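Local structure of 2-oxoglutarate dehydrogenase E3 component (Thermus thermophilus, 2EQ7) at residues L170-G175 and R255-V260; G179-V184 and V339-P344; V193-Y198 and Q221-R226. The protein probably catalyses the NAD(+)-dependent reoxidation of protein-bound dihydrolipoyl groups to lipoyl groups, using one FAD per subunit, as a dihydrolipoamide dehydrogenase. All blocks are in the same frame, centred on the assembly; numbering follows the deposited sequence.

Contact 1: residues L170-G175 and R255-V260; sequences LIVVGG and RVLVAV. With NAD (nicotinamide-adenine-dinucleotide), chain E.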
# COMPACT_ATOMS: atom_id res chain seq x y z
N LEU A 170 -18.64 -21.82 16.16
CA LEU A 170 -17.45 -21.38 16.88
C LEU A 170 -17.82 -20.17 17.73
O LEU A 170 -18.40 -19.21 17.22
CB LEU A 170 -16.34 -20.98 15.90
CG LEU A 170 -15.15 -20.23 16.53
CD1 LEU A 170 -14.38 -21.16 17.46
CD2 LEU A 170 -14.23 -19.69 15.44
N ILE A 171 -17.51 -20.23 19.01
CA ILE A 171 -17.77 -19.08 19.87
C ILE A 171 -16.40 -18.50 20.20
O ILE A 171 -15.48 -19.24 20.57
CB ILE A 171 -18.49 -19.47 21.19
CG1 ILE A 171 -19.94 -19.84 20.89
CG2 ILE A 171 -18.43 -18.31 22.18
CD1 ILE A 171 -20.74 -20.24 22.13
N VAL A 172 -16.27 -17.20 20.02
CA VAL A 172 -15.03 -16.49 20.30
C VAL A 172 -15.26 -15.63 21.52
O VAL A 172 -16.14 -14.76 21.52
CB VAL A 172 -14.63 -15.58 19.12
CG1 VAL A 172 -13.34 -14.83 19.45
CG2 VAL A 172 -14.46 -16.42 17.85
N VAL A 173 -14.49 -15.87 22.58
CA VAL A 173 -14.61 -15.08 23.79
C VAL A 173 -13.53 -14.01 23.72
O VAL A 173 -12.34 -14.31 23.82
CB VAL A 173 -14.40 -15.94 25.04
CG1 VAL A 173 -14.54 -15.08 26.29
CG2 VAL A 173 -15.43 -17.08 25.06
N GLY A 174 -13.96 -12.77 23.54
CA GLY A 174 -13.02 -11.66 23.44
C GLY A 174 -13.06 -11.07 22.05
O GLY A 174 -12.73 -11.74 21.07
N GLY A 175 -13.47 -9.81 21.95
CA GLY A 175 -13.56 -9.16 20.65
C GLY A 175 -12.36 -8.30 20.31
O GLY A 175 -12.51 -7.17 19.84
N ARG A 255 -16.53 -25.53 19.03
CA ARG A 255 -15.22 -25.04 19.43
C ARG A 255 -15.38 -23.67 20.09
O ARG A 255 -16.28 -22.91 19.74
CB ARG A 255 -14.30 -24.91 18.21
CG ARG A 255 -13.89 -26.24 17.58
CD ARG A 255 -12.92 -26.99 18.48
NE ARG A 255 -12.44 -28.25 17.93
CZ ARG A 255 -12.97 -29.44 18.20
NH1 ARG A 255 -14.01 -29.55 19.01
NH2 ARG A 255 -12.43 -30.54 17.68
N VAL A 256 -14.53 -23.39 21.07
CA VAL A 256 -14.57 -22.10 21.73
C VAL A 256 -13.15 -21.57 21.79
O VAL A 256 -12.25 -22.23 22.33
CB VAL A 256 -15.11 -22.18 23.17
CG1 VAL A 256 -15.10 -20.79 23.80
CG2 VAL A 256 -16.53 -22.74 23.17
N LEU A 257 -12.94 -20.40 21.20
CA LEU A 257 -11.64 -19.77 21.21
C LEU A 257 -11.62 -18.75 22.33
O LEU A 257 -12.47 -17.87 22.39
CB LEU A 257 -11.39 -19.05 19.87
CG LEU A 257 -10.28 -18.00 19.86
CD1 LEU A 257 -8.95 -18.62 20.27
CD2 LEU A 257 -10.20 -17.38 18.47
N VAL A 258 -10.67 -18.90 23.25
CA VAL A 258 -10.54 -17.97 24.36
C VAL A 258 -9.45 -16.99 23.94
O VAL A 258 -8.27 -17.35 23.87
CB VAL A 258 -10.13 -18.69 25.66
CG1 VAL A 258 -9.96 -17.67 26.79
CG2 VAL A 258 -11.19 -19.71 26.03
N ALA A 259 -9.86 -15.77 23.62
CA ALA A 259 -8.93 -14.74 23.17
C ALA A 259 -9.22 -13.46 23.95
O ALA A 259 -9.62 -12.45 23.38
CB ALA A 259 -9.11 -14.50 21.67
N VAL A 260 -9.03 -13.53 25.26
CA VAL A 260 -9.29 -12.39 26.12
C VAL A 260 -8.04 -11.58 26.42
O VAL A 260 -8.05 -10.72 27.31
CB VAL A 260 -9.95 -12.84 27.44
CG1 VAL A 260 -11.31 -13.47 27.15
CG2 VAL A 260 -9.05 -13.83 28.17
PA NAD E . -7.06 -8.04 23.17
O1A NAD E . -6.70 -7.11 24.26
O2A NAD E . -6.57 -7.39 21.77
O5B NAD E . -8.65 -8.24 23.14
C5B NAD E . -9.07 -8.86 24.36
C4B NAD E . -10.58 -8.65 24.50
O4B NAD E . -11.16 -9.64 25.37
C3B NAD E . -10.88 -7.27 25.10
O3B NAD E . -11.64 -6.48 24.17
C2B NAD E . -11.65 -7.60 26.40
O2B NAD E . -12.63 -6.61 26.72
C1B NAD E . -12.25 -8.99 26.07
N9A NAD E . -12.60 -9.75 27.29
C8A NAD E . -11.85 -9.90 28.43
N7A NAD E . -12.49 -10.65 29.29
C5A NAD E . -13.68 -11.02 28.77
C6A NAD E . -14.78 -11.82 29.21
N6A NAD E . -14.77 -12.41 30.47
N1A NAD E . -15.84 -11.98 28.39
C2A NAD E . -15.88 -11.42 27.17
N3A NAD E . -14.87 -10.67 26.72
C4A NAD E . -13.77 -10.45 27.47
O3 NAD E . -6.30 -9.45 23.46
PN NAD E . -5.97 -10.30 22.10
O1N NAD E . -6.99 -9.98 20.99
O2N NAD E . -6.03 -11.81 22.44
O5D NAD E . -4.49 -9.94 21.53
C5D NAD E . -3.58 -9.78 22.62
C4D NAD E . -2.45 -8.82 22.23
O4D NAD E . -1.84 -9.21 20.95
C3D NAD E . -2.96 -7.37 22.07
O3D NAD E . -2.12 -6.46 22.79
C2D NAD E . -2.97 -7.12 20.56
O2D NAD E . -2.68 -5.75 20.24
C1D NAD E . -1.91 -8.09 20.00
N1N NAD E . -2.33 -8.55 18.65
C2N NAD E . -2.12 -7.74 17.59
C3N NAD E . -2.51 -8.15 16.29
C7N NAD E . -2.30 -7.28 15.11
O7N NAD E . -1.82 -6.18 15.24
N7N NAD E . -2.66 -7.71 13.87
C4N NAD E . -3.13 -9.42 16.14
C5N NAD E . -3.33 -10.22 17.26
C6N NAD E . -2.91 -9.75 18.51
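Ile171 and Val173 on one strand and Arg255 and Leu257 on the other share the backbone hydrogen bonds of a parallel pair, whose segments run 16° from exact alignment. The amide of Val173 meets Leu257 O at 2.8 Å, nearly head-on to the carbonyl, and Ala259 N extends the pattern to Val173 O just past the second strand.

Apolar packing lies on both faces. Beside Val172, Leu257 points the same way, with CD2 4.2 Å from Val172 CG1. On the face of Ile171 and Val173, Val173 uses both branches: CG2 meets Val256 CG1 at 3.9 Å, while CG1, anti to the backbone N (chi1 -180°), touches Val260 CG1 at 3.7 Å. Branching at CB restricts the backbone and favours extended conformations, which suits valine and isoleucine to these strands.

Where the strands end, the dinucleotide takes over. Gly174 CA and Val260 CA each lie 3.4 Å from the ribose O4B of NAD, and Val260 CB is 3.6 Å from the adenine C8A. Gly174, with positive phi (114°), must be glycine: a CB would strike Ala259 O. It is the first glycine of what is probably the GxGxxG turn of a Rossmann-type NAD domain.

Helix 177-188 packs against the face of Leu170, Val172 and Leu257, strands 240-245 and 250-253 cover Ile171, and strand 192-196 continues the sheet beyond strand 169-173.

Contact 2: residues G179-V184 and V339-P344; sequences GLELGV and VVYTHP. With NAD (nicotinamide-adenine-dinucleotide), chain E.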
# COMPACT_ATOMS: atom_id res chain seq x y z
N GLY A 179 -9.31 -12.43 18.35
CA GLY A 179 -10.66 -12.98 18.30
C GLY A 179 -11.37 -12.70 16.99
O GLY A 179 -11.99 -13.60 16.41
N LEU A 180 -11.30 -11.47 16.52
CA LEU A 180 -11.96 -11.11 15.27
C LEU A 180 -11.31 -11.74 14.05
O LEU A 180 -12.00 -12.23 13.16
CB LEU A 180 -12.02 -9.59 15.11
CG LEU A 180 -13.32 -8.93 15.58
CD1 LEU A 180 -14.47 -9.47 14.75
CD2 LEU A 180 -13.56 -9.20 17.06
N GLU A 181 -9.98 -11.72 14.00
CA GLU A 181 -9.28 -12.30 12.86
C GLU A 181 -9.56 -13.79 12.70
O GLU A 181 -9.89 -14.25 11.61
CB GLU A 181 -7.77 -12.07 12.97
CG GLU A 181 -7.33 -10.65 12.62
CD GLU A 181 -5.81 -10.49 12.60
OE1 GLU A 181 -5.34 -9.40 12.20
OE2 GLU A 181 -5.10 -11.45 12.98
N LEU A 182 -9.44 -14.54 13.79
CA LEU A 182 -9.69 -15.98 13.71
C LEU A 182 -11.17 -16.30 13.57
O LEU A 182 -11.54 -17.30 12.96
CB LEU A 182 -9.07 -16.69 14.93
CG LEU A 182 -7.55 -16.49 15.00
CD1 LEU A 182 -6.97 -17.32 16.12
CD2 LEU A 182 -6.92 -16.89 13.67
N GLY A 183 -12.03 -15.44 14.11
CA GLY A 183 -13.46 -15.66 13.96
C GLY A 183 -13.81 -15.50 12.49
O GLY A 183 -14.59 -16.27 11.93
N VAL A 184 -13.23 -14.49 11.85
CA VAL A 184 -13.48 -14.23 10.44
C VAL A 184 -12.96 -15.38 9.58
O VAL A 184 -13.63 -15.82 8.64
CB VAL A 184 -12.82 -12.90 9.99
CG1 VAL A 184 -12.78 -12.79 8.48
CG2 VAL A 184 -13.61 -11.73 10.57
N VAL A 339 -2.49 -2.95 12.72
CA VAL A 339 -3.41 -3.37 11.67
C VAL A 339 -4.14 -4.67 11.96
O VAL A 339 -3.57 -5.61 12.52
CB VAL A 339 -2.65 -3.54 10.33
CG1 VAL A 339 -3.64 -3.78 9.20
CG2 VAL A 339 -1.80 -2.30 10.05
N VAL A 340 -5.42 -4.72 11.59
CA VAL A 340 -6.26 -5.91 11.75
C VAL A 340 -6.39 -6.41 10.32
O VAL A 340 -6.87 -5.69 9.45
CB VAL A 340 -7.65 -5.55 12.31
CG1 VAL A 340 -8.49 -6.80 12.46
CG2 VAL A 340 -7.49 -4.86 13.65
N TYR A 341 -5.96 -7.65 10.07
CA TYR A 341 -5.95 -8.18 8.72
C TYR A 341 -7.18 -8.90 8.19
O TYR A 341 -7.07 -9.88 7.45
CB TYR A 341 -4.70 -9.02 8.52
CG TYR A 341 -3.44 -8.18 8.63
CD1 TYR A 341 -2.68 -8.18 9.79
CD2 TYR A 341 -3.07 -7.33 7.59
CE1 TYR A 341 -1.55 -7.35 9.91
CE2 TYR A 341 -1.96 -6.49 7.70
CZ TYR A 341 -1.20 -6.51 8.86
OH TYR A 341 -0.11 -5.68 8.96
N THR A 342 -8.34 -8.39 8.56
CA THR A 342 -9.60 -8.93 8.08
C THR A 342 -9.82 -8.21 6.74
O THR A 342 -8.93 -7.51 6.25
CB THR A 342 -10.74 -8.56 9.04
OG1 THR A 342 -10.64 -7.17 9.37
CG2 THR A 342 -10.64 -9.38 10.33
N HIS A 343 -10.99 -8.42 6.14
CA HIS A 343 -11.36 -7.73 4.91
C HIS A 343 -12.77 -7.22 5.14
O HIS A 343 -13.71 -8.00 5.27
CB HIS A 343 -11.35 -8.67 3.69
CG HIS A 343 -11.83 -8.01 2.44
ND1 HIS A 343 -13.16 -7.77 2.19
CD2 HIS A 343 -11.15 -7.49 1.38
CE1 HIS A 343 -13.29 -7.13 1.04
NE2 HIS A 343 -12.08 -6.95 0.53
N PRO A 344 -12.94 -5.89 5.19
CA PRO A 344 -11.89 -4.87 5.05
C PRO A 344 -10.86 -4.91 6.18
O PRO A 344 -11.11 -5.47 7.25
CB PRO A 344 -12.69 -3.57 5.06
CG PRO A 344 -13.78 -3.88 6.04
CD PRO A 344 -14.22 -5.27 5.60
PA NAD E . -7.06 -8.04 23.17
O1A NAD E . -6.70 -7.11 24.26
O2A NAD E . -6.57 -7.39 21.77
O5B NAD E . -8.65 -8.24 23.14
C5B NAD E . -9.07 -8.86 24.36
C4B NAD E . -10.58 -8.65 24.50
O4B NAD E . -11.16 -9.64 25.37
C3B NAD E . -10.88 -7.27 25.10
O3B NAD E . -11.64 -6.48 24.17
C2B NAD E . -11.65 -7.60 26.40
O2B NAD E . -12.63 -6.61 26.72
C1B NAD E . -12.25 -8.99 26.07
N9A NAD E . -12.60 -9.75 27.29
C8A NAD E . -11.85 -9.90 28.43
N7A NAD E . -12.49 -10.65 29.29
C5A NAD E . -13.68 -11.02 28.77
C6A NAD E . -14.78 -11.82 29.21
N6A NAD E . -14.77 -12.41 30.47
N1A NAD E . -15.84 -11.98 28.39
C2A NAD E . -15.88 -11.42 27.17
N3A NAD E . -14.87 -10.67 26.72
C4A NAD E . -13.77 -10.45 27.47
O3 NAD E . -6.30 -9.45 23.46
PN NAD E . -5.97 -10.30 22.10
O1N NAD E . -6.99 -9.98 20.99
O2N NAD E . -6.03 -11.81 22.44
O5D NAD E . -4.49 -9.94 21.53
C5D NAD E . -3.58 -9.78 22.62
C4D NAD E . -2.45 -8.82 22.23
O4D NAD E . -1.84 -9.21 20.95
C3D NAD E . -2.96 -7.37 22.07
O3D NAD E . -2.12 -6.46 22.79
C2D NAD E . -2.97 -7.12 20.56
O2D NAD E . -2.68 -5.75 20.24
C1D NAD E . -1.91 -8.09 20.00
N1N NAD E . -2.33 -8.55 18.65
C2N NAD E . -2.12 -7.74 17.59
C3N NAD E . -2.51 -8.15 16.29
C7N NAD E . -2.30 -7.28 15.11
O7N NAD E . -1.82 -6.18 15.24
N7N NAD E . -2.66 -7.71 13.87
C4N NAD E . -3.13 -9.42 16.14
C5N NAD E . -3.33 -10.22 17.26
C6N NAD E . -2.91 -9.75 18.51
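Glu181 reaches from its helix to the backbone of Tyr341; its chain, extended beyond CG, carries the carboxylate from the NAD-domain helix to segment 339-344. Its OE1 accepts the Tyr341 amide at 2.8 Å in a straight bond (170°), approached from the anti side and 29° out of the carboxylate plane. On the way, Glu181 CG passes across Val340, 4.0 Å from CG1, packing the aliphatic part too.

One turn on, Val184 meets Thr342 at about a right angle, methyl to methyl, with 3.8 Å between Val184 CG2 and Thr342 CG2. Threonine suits this place because its branches divide the work: CG2 faces the helix, while OG1 donates to Pro344 O at 2.8 Å, a bond that spans the cis peptide before Pro344.

Val339 O receives a weak hydrogen bond from the nicotinamide N7N of NAD, and Tyr341 touches the FAD. Glu181, whose OE2 is salt-bridged to Lys49 of the FAD site, lies beside the nicotinamide, and the contact thus lines the place where nicotinamide and flavin meet. Replacing Glu181 by alanine removes the carboxylate and would probably leave the Tyr341 amide without this acceptor and Lys49 without this counter-charge.

Helix 177-188 meets the end of strand 337-340 and the loop that follows it, with helix 45-63 beside Glu181 and Tyr341, helix 208-221 against Leu180 and Thr342, and Ala433 of the second subunit packed on Val339.

Contact 3: residues V193-Y198 and Q221-R226; sequences VIVLEY and QGLTIR. With NAD (nicotinamide-adenine-dinucleotide), chain E.
Val195 and Ile225 are paired on the buried face of two parallel strands, Val195 CB standing 4.3 Å from Ile225 CG1. Leu223 adds to this face: its CD2 lies 4.2 Å from Val193 CG1 and also touches Val195. Four straight backbone bonds hold the strands, among them Val195 N to Thr224 O at 2.7 Å and, at the far end, Glu197 N to Arg226 O. Branched apolar residues fit here because helices 177-188 and 208-221 lie against them.

On the other face Ile194, Thr224 and Arg226 are partly exposed, while Leu196 is covered by Val243 and Leu245 of strand 240-245. Ile194 and Thr224 point the same way and touch through their CG2 methyls, whereas Arg226 lays CD alongside Leu196 CD2 at 4.1 Å and carries its guanidinium group to a salt bridge with Glu249. Water collects at the start of the pair: one molecule bridges Val193 N and Gly222 O, and a second joins Val193 O to Thr224 OG1. Gly222, at positive phi, closes helix 208-221 in a Schellman motif, which favours glycine.

Beyond the strand, Glu197 grips the adenosine ribose of NAD. Bent at chi2 (59°), its side chain presents OE1 to the hydroxyl O3B at 2.8 Å and OE2 to O2B at 2.5 Å; Gly175 N and Met199 N also bind the carboxylate and fix its rotation. An acid accepting from both ribose hydroxyls is the classical Rossmann signature for NAD, and would probably disfavour NADP, whose 2'-phosphate would bring negative charge against it.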
# COMPACT_ATOMS: atom_id res chain seq x y z
N VAL A 193 -20.33 -18.10 13.52
CA VAL A 193 -19.43 -17.51 14.49
C VAL A 193 -20.09 -16.49 15.41
O VAL A 193 -20.77 -15.57 14.95
CB VAL A 193 -18.23 -16.86 13.77
CG1 VAL A 193 -17.30 -16.18 14.79
CG2 VAL A 193 -17.48 -17.92 12.99
N ILE A 194 -19.89 -16.67 16.71
CA ILE A 194 -20.45 -15.77 17.71
C ILE A 194 -19.31 -15.18 18.53
O ILE A 194 -18.57 -15.92 19.17
CB ILE A 194 -21.40 -16.50 18.68
CG1 ILE A 194 -22.58 -17.10 17.91
CG2 ILE A 194 -21.88 -15.53 19.75
CD1 ILE A 194 -23.50 -17.95 18.77
N VAL A 195 -19.18 -13.86 18.50
CA VAL A 195 -18.13 -13.19 19.26
C VAL A 195 -18.76 -12.53 20.48
O VAL A 195 -19.70 -11.74 20.35
CB VAL A 195 -17.43 -12.11 18.42
CG1 VAL A 195 -16.35 -11.42 19.25
CG2 VAL A 195 -16.82 -12.75 17.18
N LEU A 196 -18.24 -12.86 21.65
CA LEU A 196 -18.74 -12.31 22.91
C LEU A 196 -17.69 -11.35 23.47
O LEU A 196 -16.56 -11.75 23.74
CB LEU A 196 -19.00 -13.44 23.91
CG LEU A 196 -19.94 -14.55 23.42
CD1 LEU A 196 -19.95 -15.70 24.42
CD2 LEU A 196 -21.36 -14.00 23.22
N GLU A 197 -18.08 -10.10 23.65
CA GLU A 197 -17.18 -9.06 24.14
C GLU A 197 -17.73 -8.38 25.40
O GLU A 197 -18.88 -7.96 25.43
CB GLU A 197 -16.94 -8.03 23.04
CG GLU A 197 -16.26 -6.74 23.48
CD GLU A 197 -14.90 -6.96 24.09
OE1 GLU A 197 -14.08 -7.70 23.49
OE2 GLU A 197 -14.64 -6.39 25.17
N TYR A 198 -16.89 -8.30 26.42
CA TYR A 198 -17.25 -7.69 27.70
C TYR A 198 -17.52 -6.20 27.61
O TYR A 198 -18.51 -5.70 28.17
CB TYR A 198 -16.13 -7.95 28.71
CG TYR A 198 -16.34 -7.28 30.06
CD1 TYR A 198 -17.42 -7.61 30.86
CD2 TYR A 198 -15.44 -6.32 30.52
CE1 TYR A 198 -17.61 -7.01 32.11
CE2 TYR A 198 -15.62 -5.71 31.76
CZ TYR A 198 -16.71 -6.06 32.55
OH TYR A 198 -16.88 -5.46 33.78
N GLN A 221 -21.46 -9.00 7.48
CA GLN A 221 -20.87 -10.15 6.81
C GLN A 221 -21.48 -11.45 7.33
O GLN A 221 -21.40 -12.48 6.67
CB GLN A 221 -19.35 -10.18 7.02
CG GLN A 221 -18.63 -8.97 6.47
CD GLN A 221 -17.12 -9.17 6.44
OE1 GLN A 221 -16.58 -10.03 7.13
NE2 GLN A 221 -16.43 -8.35 5.64
N GLY A 222 -22.07 -11.40 8.51
CA GLY A 222 -22.68 -12.61 9.05
C GLY A 222 -22.21 -13.06 10.41
O GLY A 222 -22.71 -14.05 10.94
N LEU A 223 -21.24 -12.36 10.99
CA LEU A 223 -20.78 -12.74 12.32
C LEU A 223 -21.73 -12.15 13.34
O LEU A 223 -22.27 -11.06 13.14
CB LEU A 223 -19.37 -12.22 12.62
CG LEU A 223 -18.14 -12.90 12.01
CD1 LEU A 223 -18.02 -12.51 10.54
CD2 LEU A 223 -16.89 -12.47 12.77
N THR A 224 -21.97 -12.89 14.42
CA THR A 224 -22.81 -12.38 15.49
C THR A 224 -21.82 -11.76 16.47
O THR A 224 -20.87 -12.42 16.88
CB THR A 224 -23.58 -13.51 16.20
OG1 THR A 224 -24.64 -13.98 15.36
CG2 THR A 224 -24.17 -13.01 17.51
N ILE A 225 -22.03 -10.49 16.81
CA ILE A 225 -21.13 -9.82 17.74
C ILE A 225 -21.97 -9.22 18.87
O ILE A 225 -22.77 -8.32 18.65
CB ILE A 225 -20.33 -8.69 17.05
CG1 ILE A 225 -19.46 -9.29 15.94
CG2 ILE A 225 -19.45 -7.97 18.07
CD1 ILE A 225 -18.68 -8.26 15.15
N ARG A 226 -21.78 -9.75 20.07
CA ARG A 226 -22.52 -9.28 21.23
C ARG A 226 -21.56 -8.61 22.21
O ARG A 226 -20.71 -9.26 22.80
CB ARG A 226 -23.23 -10.46 21.91
CG ARG A 226 -24.27 -11.16 21.02
CD ARG A 226 -24.85 -12.40 21.71
NE ARG A 226 -25.43 -12.08 23.01
CZ ARG A 226 -25.99 -12.97 23.83
NH1 ARG A 226 -26.07 -14.25 23.48
NH2 ARG A 226 -26.48 -12.58 25.00
PA NAD E . -7.06 -8.04 23.17
O1A NAD E . -6.70 -7.11 24.26
O2A NAD E . -6.57 -7.39 21.77
O5B NAD E . -8.65 -8.24 23.14
C5B NAD E . -9.07 -8.86 24.36
C4B NAD E . -10.58 -8.65 24.50
O4B NAD E . -11.16 -9.64 25.37
C3B NAD E . -10.88 -7.27 25.10
O3B NAD E . -11.64 -6.48 24.17
C2B NAD E . -11.65 -7.60 26.40
O2B NAD E . -12.63 -6.61 26.72
C1B NAD E . -12.25 -8.99 26.07
N9A NAD E . -12.60 -9.75 27.29
C8A NAD E . -11.85 -9.90 28.43
N7A NAD E . -12.49 -10.65 29.29
C5A NAD E . -13.68 -11.02 28.77
C6A NAD E . -14.78 -11.82 29.21
N6A NAD E . -14.77 -12.41 30.47
N1A NAD E . -15.84 -11.98 28.39
C2A NAD E . -15.88 -11.42 27.17
N3A NAD E . -14.87 -10.67 26.72
C4A NAD E . -13.77 -10.45 27.47
O3 NAD E . -6.30 -9.45 23.46
PN NAD E . -5.97 -10.30 22.10
O1N NAD E . -6.99 -9.98 20.99
O2N NAD E . -6.03 -11.81 22.44
O5D NAD E . -4.49 -9.94 21.53
C5D NAD E . -3.58 -9.78 22.62
C4D NAD E . -2.45 -8.82 22.23
O4D NAD E . -1.84 -9.21 20.95
C3D NAD E . -2.96 -7.37 22.07
O3D NAD E . -2.12 -6.46 22.79
C2D NAD E . -2.97 -7.12 20.56
O2D NAD E . -2.68 -5.75 20.24
C1D NAD E . -1.91 -8.09 20.00
N1N NAD E . -2.33 -8.55 18.65
C2N NAD E . -2.12 -7.74 17.59
C3N NAD E . -2.51 -8.15 16.29
C7N NAD E . -2.30 -7.28 15.11
O7N NAD E . -1.82 -6.18 15.24
N7N NAD E . -2.66 -7.71 13.87
C4N NAD E . -3.13 -9.42 16.14
C5N NAD E . -3.33 -10.22 17.26
C6N NAD E . -2.91 -9.75 18.51
O HOH W 1 -22.12 -16.60 11.86
O HOH W 2 -23.78 -16.20 14.41

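In the fold
Contacts 1 and 3 belong to one parallel sheet, where strands 169-173 and 192-196 are neighbours; contact 3 is nested in the loop that contact 1 closes. Contact 1 is almost wholly buried and apolar, while contact 3 includes the edge strand 224-226 and therefore mixes core side chains with water and charge. Contact 2 is buried too, but joins the helix following strand 169-173 to another domain, relying on a carboxylate rather than on paired strands. Gly179 packs on Val172, and Val184 on Leu223, so that helix ties the three together. All touch NAD: contacts 1 and 3 at the adenosine half, contact 2 at the nicotinamide.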